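Local coordinates for protein oligogalacturonate lyase (Yersinia enterocolitica subsp. enterocolitica, PDB 3PE7) that cleaves short oligogalacturonates, products of pectin breakdown, by beta-elimination in the cytoplasm, using a manganese-bearing seven-bladed beta-propeller, at residues Tyr14-Thr19 / Arg334-Asp339; Val23-Pro28 / Lys374-Leu379; Arg102-Val107 / Asn115-Val120; Asp135-Val140 / Asp174-Glu179. All coordinates share one frame; numbering follows the deposited sequence.

Contact 1 of 4, residues Tyr14-Thr19 / Arg334-Asp339; sequences YQDAST and RVARHD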
# COMPACT_ATOMS: atom_id res chain seq x y z
N TYR A 14 -12.61 -22.30 5.07
CA TYR A 14 -13.60 -22.81 4.12
C TYR A 14 -13.00 -22.91 2.72
O TYR A 14 -11.80 -22.67 2.53
CB TYR A 14 -14.84 -21.89 4.10
CG TYR A 14 -14.55 -20.45 3.80
CD1 TYR A 14 -13.96 -19.61 4.76
CD2 TYR A 14 -14.84 -19.91 2.55
CE1 TYR A 14 -13.69 -18.29 4.47
CE2 TYR A 14 -14.60 -18.60 2.27
CZ TYR A 14 -14.01 -17.79 3.23
OH TYR A 14 -13.76 -16.47 2.95
N GLN A 15 -13.80 -23.30 1.74
CA GLN A 15 -13.31 -23.44 0.37
C GLN A 15 -13.94 -22.37 -0.50
O GLN A 15 -15.15 -22.16 -0.44
CB GLN A 15 -13.70 -24.81 -0.19
CG GLN A 15 -12.83 -25.95 0.27
CD GLN A 15 -13.20 -27.24 -0.44
OE1 GLN A 15 -14.18 -27.90 -0.08
NE2 GLN A 15 -12.42 -27.60 -1.47
N ASP A 16 -13.13 -21.71 -1.32
CA ASP A 16 -13.66 -20.70 -2.25
C ASP A 16 -14.76 -21.26 -3.16
O ASP A 16 -14.61 -22.34 -3.71
CB ASP A 16 -12.52 -20.16 -3.12
CG ASP A 16 -12.96 -18.98 -3.97
OD1 ASP A 16 -13.43 -19.20 -5.11
OD2 ASP A 16 -12.89 -17.84 -3.48
N ALA A 17 -15.83 -20.49 -3.33
CA ALA A 17 -17.03 -20.91 -4.07
C ALA A 17 -16.76 -21.21 -5.54
O ALA A 17 -17.41 -22.07 -6.13
CB ALA A 17 -18.13 -19.86 -3.94
N SER A 18 -15.78 -20.52 -6.12
CA SER A 18 -15.48 -20.64 -7.54
C SER A 18 -14.27 -21.51 -7.82
O SER A 18 -14.28 -22.27 -8.78
CB SER A 18 -15.24 -19.24 -8.17
OG SER A 18 -16.43 -18.50 -8.17
N THR A 19 -13.23 -21.41 -6.98
CA THR A 19 -11.94 -22.07 -7.29
C THR A 19 -11.62 -23.26 -6.41
O THR A 19 -10.71 -24.04 -6.72
CB THR A 19 -10.76 -21.08 -7.17
OG1 THR A 19 -10.49 -20.83 -5.79
CG2 THR A 19 -11.08 -19.77 -7.88
N ARG A 334 -6.64 -17.59 -11.76
CA ARG A 334 -7.74 -17.06 -10.99
C ARG A 334 -7.79 -17.88 -9.70
O ARG A 334 -8.25 -19.02 -9.69
CB ARG A 334 -9.02 -17.19 -11.81
CG ARG A 334 -10.21 -16.49 -11.23
CD ARG A 334 -11.30 -16.38 -12.28
NE ARG A 334 -12.04 -17.63 -12.42
CZ ARG A 334 -13.09 -17.77 -13.24
NH1 ARG A 334 -13.51 -16.75 -14.00
NH2 ARG A 334 -13.72 -18.94 -13.31
N VAL A 335 -7.27 -17.32 -8.60
CA VAL A 335 -6.97 -18.15 -7.44
C VAL A 335 -8.08 -18.23 -6.39
O VAL A 335 -8.26 -19.26 -5.72
CB VAL A 335 -5.60 -17.77 -6.81
CG1 VAL A 335 -4.46 -18.03 -7.82
CG2 VAL A 335 -5.58 -16.34 -6.35
N ALA A 336 -8.84 -17.15 -6.27
CA ALA A 336 -9.93 -17.07 -5.30
C ALA A 336 -10.74 -15.81 -5.55
O ALA A 336 -10.34 -14.95 -6.33
CB ALA A 336 -9.39 -17.07 -3.88
N ARG A 337 -11.89 -15.73 -4.90
CA ARG A 337 -12.73 -14.54 -4.96
C ARG A 337 -12.36 -13.62 -3.80
O ARG A 337 -12.22 -14.08 -2.66
CB ARG A 337 -14.20 -14.94 -4.80
CG ARG A 337 -14.70 -15.97 -5.83
CD ARG A 337 -16.12 -16.46 -5.47
NE ARG A 337 -17.11 -15.39 -5.65
CZ ARG A 337 -17.73 -15.11 -6.79
NH1 ARG A 337 -17.52 -15.86 -7.88
NH2 ARG A 337 -18.57 -14.09 -6.85
N HIS A 338 -12.22 -12.33 -4.08
CA HIS A 338 -12.24 -11.36 -2.97
C HIS A 338 -13.68 -10.98 -2.59
O HIS A 338 -13.99 -10.80 -1.39
CB HIS A 338 -11.35 -10.13 -3.26
CG HIS A 338 -11.83 -9.26 -4.39
ND1 HIS A 338 -11.15 -9.13 -5.58
CD2 HIS A 338 -12.91 -8.45 -4.48
CE1 HIS A 338 -11.80 -8.30 -6.37
NE2 HIS A 338 -12.88 -7.87 -5.72
N ASP A 339 -14.57 -10.89 -3.58
CA ASP A 339 -15.99 -10.54 -3.35
C ASP A 339 -16.23 -9.24 -2.56
O ASP A 339 -17.26 -9.09 -1.88
CB ASP A 339 -16.73 -11.69 -2.64
CG ASP A 339 -17.31 -12.71 -3.60
OD1 ASP A 339 -17.79 -12.31 -4.69
OD2 ASP A 339 -17.32 -13.91 -3.23
O HOH W 1 -12.10 -16.36 -1.32
O HOH W 2 -13.15 -20.32 -11.21

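Contact 2 of 4, residues Val23-Pro28 / Lys374-Leu379; sequences VTRLTP and KPALYL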
# COMPACT_ATOMS: atom_id res chain seq x y z
N VAL A 23 -9.47 -20.93 2.07
CA VAL A 23 -9.49 -19.54 2.51
C VAL A 23 -9.76 -19.52 4.01
O VAL A 23 -10.62 -20.26 4.50
CB VAL A 23 -10.56 -18.70 1.77
CG1 VAL A 23 -10.52 -17.22 2.19
CG2 VAL A 23 -10.37 -18.78 0.27
N THR A 24 -9.01 -18.70 4.73
CA THR A 24 -9.24 -18.56 6.17
C THR A 24 -9.53 -17.10 6.47
O THR A 24 -8.74 -16.23 6.10
CB THR A 24 -8.03 -19.07 6.99
OG1 THR A 24 -7.85 -20.47 6.70
CG2 THR A 24 -8.29 -18.91 8.49
N ARG A 25 -10.67 -16.84 7.10
CA ARG A 25 -11.00 -15.50 7.61
C ARG A 25 -10.43 -15.35 9.01
O ARG A 25 -10.66 -16.21 9.88
CB ARG A 25 -12.51 -15.33 7.67
CG ARG A 25 -12.95 -13.91 8.03
CD ARG A 25 -14.45 -13.81 7.97
NE ARG A 25 -15.06 -14.60 9.05
CZ ARG A 25 -16.32 -15.02 9.03
NH1 ARG A 25 -17.10 -14.75 8.00
NH2 ARG A 25 -16.80 -15.72 10.07
N LEU A 26 -9.71 -14.26 9.23
CA LEU A 26 -8.93 -14.08 10.46
C LEU A 26 -9.63 -13.23 11.51
O LEU A 26 -9.28 -13.29 12.69
CB LEU A 26 -7.58 -13.45 10.13
CG LEU A 26 -6.67 -14.15 9.12
CD1 LEU A 26 -5.42 -13.31 8.90
CD2 LEU A 26 -6.27 -15.54 9.59
N THR A 27 -10.59 -12.42 11.08
CA THR A 27 -11.22 -11.43 11.96
C THR A 27 -12.75 -11.54 11.86
O THR A 27 -13.27 -12.02 10.83
CB THR A 27 -10.78 -9.97 11.60
OG1 THR A 27 -11.14 -9.69 10.25
CG2 THR A 27 -9.26 -9.81 11.76
N PRO A 28 -13.46 -11.14 12.93
CA PRO A 28 -14.91 -11.30 12.96
C PRO A 28 -15.64 -10.19 12.20
O PRO A 28 -15.39 -9.01 12.49
CB PRO A 28 -15.24 -11.25 14.47
CG PRO A 28 -14.16 -10.36 15.05
CD PRO A 28 -12.92 -10.61 14.21
N LYS A 374 -18.89 -6.65 7.66
CA LYS A 374 -17.97 -5.52 7.69
C LYS A 374 -16.64 -6.00 7.09
O LYS A 374 -16.43 -7.21 6.94
CB LYS A 374 -17.80 -5.02 9.12
CG LYS A 374 -19.11 -4.46 9.70
CD LYS A 374 -18.93 -4.17 11.17
CE LYS A 374 -20.20 -3.61 11.79
NZ LYS A 374 -19.96 -3.44 13.26
N PRO A 375 -15.74 -5.06 6.77
CA PRO A 375 -14.39 -5.44 6.35
C PRO A 375 -13.72 -6.44 7.30
O PRO A 375 -13.80 -6.30 8.53
CB PRO A 375 -13.63 -4.11 6.38
CG PRO A 375 -14.71 -3.10 6.05
CD PRO A 375 -15.92 -3.59 6.79
N ALA A 376 -13.08 -7.46 6.72
CA ALA A 376 -12.37 -8.48 7.49
C ALA A 376 -11.12 -8.88 6.72
O ALA A 376 -10.98 -8.58 5.52
CB ALA A 376 -13.29 -9.72 7.74
N LEU A 377 -10.21 -9.56 7.40
CA LEU A 377 -8.98 -10.06 6.79
C LEU A 377 -9.10 -11.53 6.41
O LEU A 377 -9.67 -12.34 7.15
CB LEU A 377 -7.78 -9.88 7.74
CG LEU A 377 -7.19 -8.45 7.75
CD1 LEU A 377 -8.02 -7.53 8.64
CD2 LEU A 377 -5.74 -8.47 8.19
N TYR A 378 -8.56 -11.86 5.24
CA TYR A 378 -8.59 -13.22 4.68
C TYR A 378 -7.23 -13.63 4.17
O TYR A 378 -6.47 -12.79 3.64
CB TYR A 378 -9.56 -13.30 3.49
CG TYR A 378 -10.97 -12.94 3.85
CD1 TYR A 378 -11.35 -11.59 3.96
CD2 TYR A 378 -11.91 -13.93 4.14
CE1 TYR A 378 -12.65 -11.24 4.33
CE2 TYR A 378 -13.22 -13.59 4.52
CZ TYR A 378 -13.57 -12.23 4.60
OH TYR A 378 -14.83 -11.89 4.96
N LEU A 379 -6.93 -14.91 4.31
CA LEU A 379 -5.77 -15.55 3.68
C LEU A 379 -6.26 -16.63 2.71
O LEU A 379 -6.92 -17.58 3.13
CB LEU A 379 -4.84 -16.17 4.74
CG LEU A 379 -4.00 -15.20 5.57
CD1 LEU A 379 -3.39 -15.90 6.79
CD2 LEU A 379 -2.91 -14.56 4.67
O HOH W 3 -13.41 -8.26 10.57

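Contact 3 of 4, residues Arg102-Val107 / Asn115-Val120; sequences RNLMRV and NVVYQV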
# COMPACT_ATOMS: atom_id res chain seq x y z
N ARG A 102 -0.36 14.34 11.58
CA ARG A 102 0.85 15.18 11.63
C ARG A 102 2.04 14.54 12.35
O ARG A 102 3.19 14.91 12.10
CB ARG A 102 0.53 16.53 12.31
CG ARG A 102 0.21 16.38 13.80
CD ARG A 102 -0.67 17.49 14.37
NE ARG A 102 -1.30 17.07 15.63
CZ ARG A 102 -2.01 17.85 16.44
NH1 ARG A 102 -2.22 19.13 16.15
NH2 ARG A 102 -2.51 17.34 17.55
N ASN A 103 1.76 13.61 13.25
CA ASN A 103 2.80 13.05 14.11
C ASN A 103 3.24 11.68 13.64
O ASN A 103 2.46 10.72 13.75
CB ASN A 103 2.28 12.93 15.55
CG ASN A 103 1.96 14.28 16.17
OD1 ASN A 103 2.69 15.25 15.98
ND2 ASN A 103 0.85 14.35 16.90
N LEU A 104 4.46 11.59 13.11
CA LEU A 104 5.02 10.30 12.73
C LEU A 104 5.53 9.63 14.01
O LEU A 104 6.45 10.14 14.67
CB LEU A 104 6.13 10.47 11.68
CG LEU A 104 6.65 9.20 10.95
CD1 LEU A 104 7.46 8.27 11.87
CD2 LEU A 104 5.55 8.41 10.24
N MET A 105 4.93 8.50 14.36
CA MET A 105 5.17 7.82 15.63
C MET A 105 5.96 6.54 15.41
O MET A 105 5.82 5.90 14.37
CB MET A 105 3.85 7.42 16.29
CG MET A 105 2.80 8.52 16.42
SD MET A 105 3.39 9.87 17.49
CE MET A 105 3.63 8.99 19.02
N ARG A 106 6.76 6.19 16.41
CA ARG A 106 7.40 4.88 16.52
C ARG A 106 6.91 4.19 17.78
O ARG A 106 6.98 4.74 18.89
CB ARG A 106 8.94 5.01 16.56
CG ARG A 106 9.68 3.65 16.54
CD ARG A 106 11.19 3.85 16.83
NE ARG A 106 11.91 2.57 16.83
CZ ARG A 106 12.00 1.74 17.86
NH1 ARG A 106 11.43 2.01 19.03
NH2 ARG A 106 12.70 0.61 17.73
N VAL A 107 6.39 2.98 17.61
CA VAL A 107 5.92 2.20 18.74
C VAL A 107 6.88 1.03 18.97
O VAL A 107 7.10 0.22 18.06
CB VAL A 107 4.49 1.64 18.51
CG1 VAL A 107 3.99 0.93 19.74
CG2 VAL A 107 3.53 2.77 18.11
N ASN A 115 7.08 7.09 20.69
CA ASN A 115 7.87 8.31 20.58
C ASN A 115 7.46 9.05 19.32
O ASN A 115 7.28 8.43 18.26
CB ASN A 115 9.36 7.95 20.50
CG ASN A 115 10.26 9.15 20.46
OD1 ASN A 115 10.28 9.97 21.39
ND2 ASN A 115 11.04 9.27 19.38
N VAL A 116 7.30 10.37 19.39
CA VAL A 116 7.09 11.10 18.14
C VAL A 116 8.42 11.38 17.45
O VAL A 116 9.30 12.07 17.99
CB VAL A 116 6.08 12.32 18.24
CG1 VAL A 116 5.84 12.74 19.63
CG2 VAL A 116 6.45 13.47 17.28
N VAL A 117 8.59 10.80 16.27
CA VAL A 117 9.85 10.90 15.55
C VAL A 117 9.93 12.22 14.80
O VAL A 117 10.99 12.87 14.76
CB VAL A 117 10.06 9.70 14.59
CG1 VAL A 117 11.29 9.92 13.74
CG2 VAL A 117 10.17 8.39 15.38
N TYR A 118 8.82 12.63 14.20
CA TYR A 118 8.78 13.85 13.39
C TYR A 118 7.37 14.40 13.41
O TYR A 118 6.41 13.61 13.36
CB TYR A 118 9.23 13.59 11.94
CG TYR A 118 9.03 14.74 10.97
CD1 TYR A 118 7.96 14.74 10.06
CD2 TYR A 118 9.91 15.83 10.94
CE1 TYR A 118 7.77 15.79 9.16
CE2 TYR A 118 9.74 16.89 10.03
CZ TYR A 118 8.65 16.87 9.15
OH TYR A 118 8.46 17.91 8.25
N GLN A 119 7.24 15.72 13.48
CA GLN A 119 5.95 16.38 13.36
C GLN A 119 5.92 17.29 12.14
O GLN A 119 6.79 18.17 11.97
CB GLN A 119 5.62 17.19 14.62
CG GLN A 119 4.28 17.91 14.55
CD GLN A 119 3.90 18.56 15.85
OE1 GLN A 119 4.19 19.73 16.08
NE2 GLN A 119 3.27 17.80 16.73
N VAL A 120 4.92 17.11 11.28
CA VAL A 120 4.74 18.00 10.15
C VAL A 120 4.50 19.40 10.73
O VAL A 120 3.64 19.55 11.61
CB VAL A 120 3.55 17.57 9.26
CG1 VAL A 120 3.36 18.54 8.10
CG2 VAL A 120 3.76 16.11 8.74

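Contact 4 of 4, residues Asp135-Val140 / Asp174-Glu179; sequences DCTKLV and DLKTGE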
# COMPACT_ATOMS: atom_id res chain seq x y z
N ASP A 135 16.95 0.14 5.13
CA ASP A 135 17.61 0.16 6.42
C ASP A 135 16.74 0.67 7.59
O ASP A 135 17.09 0.50 8.76
CB ASP A 135 18.92 0.96 6.33
CG ASP A 135 20.02 0.20 5.59
OD1 ASP A 135 19.95 -1.05 5.53
OD2 ASP A 135 20.95 0.85 5.08
N CYS A 136 15.61 1.29 7.24
CA CYS A 136 14.68 1.91 8.19
C CYS A 136 15.42 2.96 9.05
O CYS A 136 15.35 2.93 10.28
CB CYS A 136 13.94 0.86 9.03
SG CYS A 136 12.38 1.47 9.73
N THR A 137 16.13 3.85 8.36
CA THR A 137 16.82 4.96 9.00
C THR A 137 16.33 6.31 8.50
O THR A 137 16.62 7.36 9.12
CB THR A 137 18.36 4.88 8.80
OG1 THR A 137 18.68 4.87 7.39
CG2 THR A 137 18.94 3.66 9.49
N LYS A 138 15.58 6.30 7.39
CA LYS A 138 15.06 7.51 6.73
C LYS A 138 13.65 7.25 6.18
O LYS A 138 13.31 6.11 5.89
CB LYS A 138 15.96 7.94 5.56
CG LYS A 138 17.33 8.50 5.99
CD LYS A 138 18.22 8.75 4.79
CE LYS A 138 18.82 7.44 4.31
NZ LYS A 138 19.89 7.64 3.26
N LEU A 139 12.86 8.31 6.06
CA LEU A 139 11.52 8.25 5.46
C LEU A 139 11.39 9.29 4.37
O LEU A 139 12.01 10.36 4.45
CB LEU A 139 10.45 8.59 6.50
CG LEU A 139 10.20 7.78 7.75
CD1 LEU A 139 9.08 8.48 8.51
CD2 LEU A 139 9.80 6.35 7.42
N VAL A 140 10.61 8.97 3.33
CA VAL A 140 10.16 9.99 2.39
C VAL A 140 8.63 10.15 2.48
O VAL A 140 7.91 9.19 2.76
CB VAL A 140 10.59 9.74 0.92
CG1 VAL A 140 12.07 10.10 0.74
CG2 VAL A 140 10.32 8.30 0.47
N ASP A 174 15.09 12.00 8.78
CA ASP A 174 16.03 11.13 9.48
C ASP A 174 15.39 10.56 10.74
O ASP A 174 14.97 11.32 11.64
CB ASP A 174 17.29 11.93 9.83
CG ASP A 174 18.41 11.07 10.36
OD1 ASP A 174 18.21 10.33 11.35
OD2 ASP A 174 19.53 11.17 9.79
N LEU A 175 15.30 9.24 10.81
CA LEU A 175 14.62 8.57 11.92
C LEU A 175 15.36 8.62 13.26
O LEU A 175 14.73 8.50 14.33
CB LEU A 175 14.25 7.13 11.57
CG LEU A 175 13.11 6.87 10.57
CD1 LEU A 175 12.97 5.39 10.33
CD2 LEU A 175 11.75 7.47 11.03
N LYS A 176 16.68 8.79 13.21
CA LYS A 176 17.48 8.87 14.43
C LYS A 176 17.50 10.29 15.02
O LYS A 176 17.37 10.47 16.24
CB LYS A 176 18.92 8.39 14.19
CG LYS A 176 19.15 6.90 14.44
CD LYS A 176 19.40 6.12 13.15
CE LYS A 176 20.85 6.22 12.69
NZ LYS A 176 20.97 6.07 11.20
N THR A 177 17.63 11.28 14.15
CA THR A 177 17.79 12.67 14.59
C THR A 177 16.47 13.43 14.56
O THR A 177 16.24 14.33 15.36
CB THR A 177 18.83 13.42 13.73
OG1 THR A 177 18.33 13.54 12.39
CG2 THR A 177 20.16 12.67 13.71
N GLY A 178 15.60 13.07 13.62
CA GLY A 178 14.34 13.76 13.46
C GLY A 178 14.49 14.97 12.56
O GLY A 178 13.53 15.72 12.35
N GLU A 179 15.70 15.16 12.01
CA GLU A 179 15.95 16.25 11.08
C GLU A 179 15.26 15.96 9.75
O GLU A 179 15.13 14.80 9.33
CB GLU A 179 17.44 16.45 10.84
CG GLU A 179 18.23 16.89 12.09
CD GLU A 179 19.71 17.13 11.80
OE1 GLU A 179 20.07 17.30 10.61
OE2 GLU A 179 20.51 17.14 12.76
O HOH W 4 18.90 7.85 10.39

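Contact 1 of 4, residues Tyr14-Thr19 / Arg334-Asp339
Asp16 and Arg337 meet with their side chains nearly perpendicular, and the carboxylate works mainly on backbone N-H groups. CG of Asp16 is anti to the backbone N (chi1 -172°); its OD2 accepts from Arg337 N at 2.7 Å, an almost straight hydrogen bond whose donor lies above the carboxylate plane. The other oxygen, OD1, turns back on its own loop and accepts from Ser18 N and Thr19 N, an Asx turn within an Asx motif. The Thr19 N-H uses the anti lone pair of OD1, whereas Ser18 N comes from above the plane. A water molecule adds a further bond to OD2, 2.7 Å away, and bridges it to Arg337 O.

Arg337 CG lies against the carboxylate, 3.5 Å from Asp16 OD1, and the chain bends at chi3 (69°). Its guanidinium, turned 32° from the Asp16 carboxylate plane, takes Ser18 OG in plane at NH1, 2.9 Å away. NE and NH2 grip the two oxygens of Asp339 side-on, with NE 2.8 Å from OD2, so bonds on several sides limit the rotation of the group. At the far end Thr19 OG1 donates to Val335 O over 2.7 Å, from above the carbonyl plane, and its CG2 lies against Arg334 O at 3.4 Å.

The contact thus fastens the turn after strand 12-15 to the last residues of strand 331-337, the outer strand of the adjoining blade. Phe321 of strand 321-326 lies against both Ser18 and Arg337, and Ala336 touches Ala380 of strand 376-381.

Contact 2 of 4, residues Val23-Pro28 / Lys374-Leu379
Strands 22-25 and 376-381 are antiparallel neighbours within one propeller blade, joining the N-terminal part of the chain to its C-terminal end. Thr24 and Leu379 form a hydrogen-bonded pair, with N to O distances of 2.9 Å both from Thr24 N to Leu379 O and from Leu379 N to Thr24 O. Arg25 and Tyr378 follow as a non-hydrogen-bonded pair, and Leu26 N then donates to Leu377 O at 2.8 Å.

Beyond this point a side chain takes over the pairing. Thr27 OG1, set between its backbone N and carbonyl carbon (chi1 59°), accepts from Leu377 N at 3.0 Å. A water lies 2.7 Å from Thr27 OG1 and also near Pro375 O.

On one face Arg25 and Tyr378 run side by side in the same direction. Arg25 CG is 3.5 Å from CE2 of the Tyr378 ring and CD is 3.6 Å from its OH, while the guanidinium plane stands 70° from the ring and NH2 makes a salt bridge to Asp12. Opposite, Leu26 CD1 meets Leu379 CD1 at 3.9 Å, and Leu50 of strand 49-54 touches Leu26.

Such a sheet, with strands from both ends of the chain side by side, is the "velcro" closure characteristic of beta-propellers, which here shuts the ring of seven blades.

Contact 3 of 4, residues Arg102-Val107 / Asn115-Val120
Strands 103-108 and 114-119 form an antiparallel beta hairpin at the outer side of a propeller blade, interrupted by a classic beta bulge. Arg106 and Asn115 bond to each other through both backbone pairs near the turn. At the bulge Val117 and Tyr118 both face Leu104: Leu104 O accepts from Val117 N at 2.8 Å and only weakly from Tyr118 N at 3.5 Å, and the register moves by one residue. Leu104 N returns a bond to Tyr118 O, and Val120 N to Arg102 O closes the paired region.

On the face carrying Asn103, Met105, Val116 and Gln119, the two amide side chains run alongside each other with the same heading, their planes 32° apart. The extended Gln119 chain, CG anti to the backbone N (chi1 179°), presents NE2 to Asn103 OD1 at 2.7 Å. The bond is nearly straight and lies in the planes of both amides. Farther along, Met105 bends at chi2 (-63°) and chi3, which brings SD to 3.7 Å from Val116 CB and CE to 3.8 Å from Asn115 O.

On the other face, Leu104 CD1 lies alongside Val117 at 4.0 Å from its CB, and Val117 CG2 touches Arg106 CB at 3.8 Å.

Strand 94-99 borders the hairpin on the side of strand 103-108, where Met105 packs on Tyr97 and Lys99. The next blade meets it through strand 138-145: Leu104 touches Leu139, and Tyr118 OH is hydrogen-bonded to Glu143.

Contact 4 of 4, residues Asp135-Val140 / Asp174-Glu179
Leu175 reaches across to residues 136-139 with both branches. Its chi1 of -72° puts CG beside the backbone N. CD1 lies 3.4 Å from Cys136 O and 4.0 Å from Cys136 SG. CD2 takes the other direction and sits 3.6 Å from CG of Leu139, whose side chain is nearly perpendicular to that of Leu175. Leu175 N donates to Thr137 O at 2.9 Å, from above the carbonyl plane.

CG of Asp174 is anti to the backbone N (chi1 -171°), and OD1 lies over the turn that follows. OD1 accepts from Lys176 N at 2.9 Å, nearly along the C-O direction, and from Thr177 N above the carboxylate plane; the first bond makes an Asx turn, the second extends it to an Asx motif. The Lys176 chain bends at chi2 and chi3 and lies beside Thr137, NZ 3.6 Å from its CG2. One water donates to Thr137 O and Asp174 OD1 and accepts from Lys176 NZ, 2.8 Å away.

The chemistry is therefore divided: leucine and cysteine make an apolar patch joined by Phe96, while water links carbonyl, carboxylate and ammonium. With water between ammonium and carboxylate, any steadying of the Asp174 charge is probably modest.

From the N terminus, the chain enters contact 1 just after strand 12-15 and contact 2 on strand 22-25. Each waits for a partner more than 300 residues later, and because 334-339 precedes 374-379, the two long loops cross. They touch where strands 12-15 and 22-25 pair, so together they tie the closing blade internally and to the blade before it. Contacts 3 and 4 fall within both of these loops and follow one another: the first closes a short-range hairpin, seven residues between its segments, the second a loop of 33 residues within the next blade. Val117 against Leu175 joins those blades, with contacts 1 and 3 about 40 Å apart between centres.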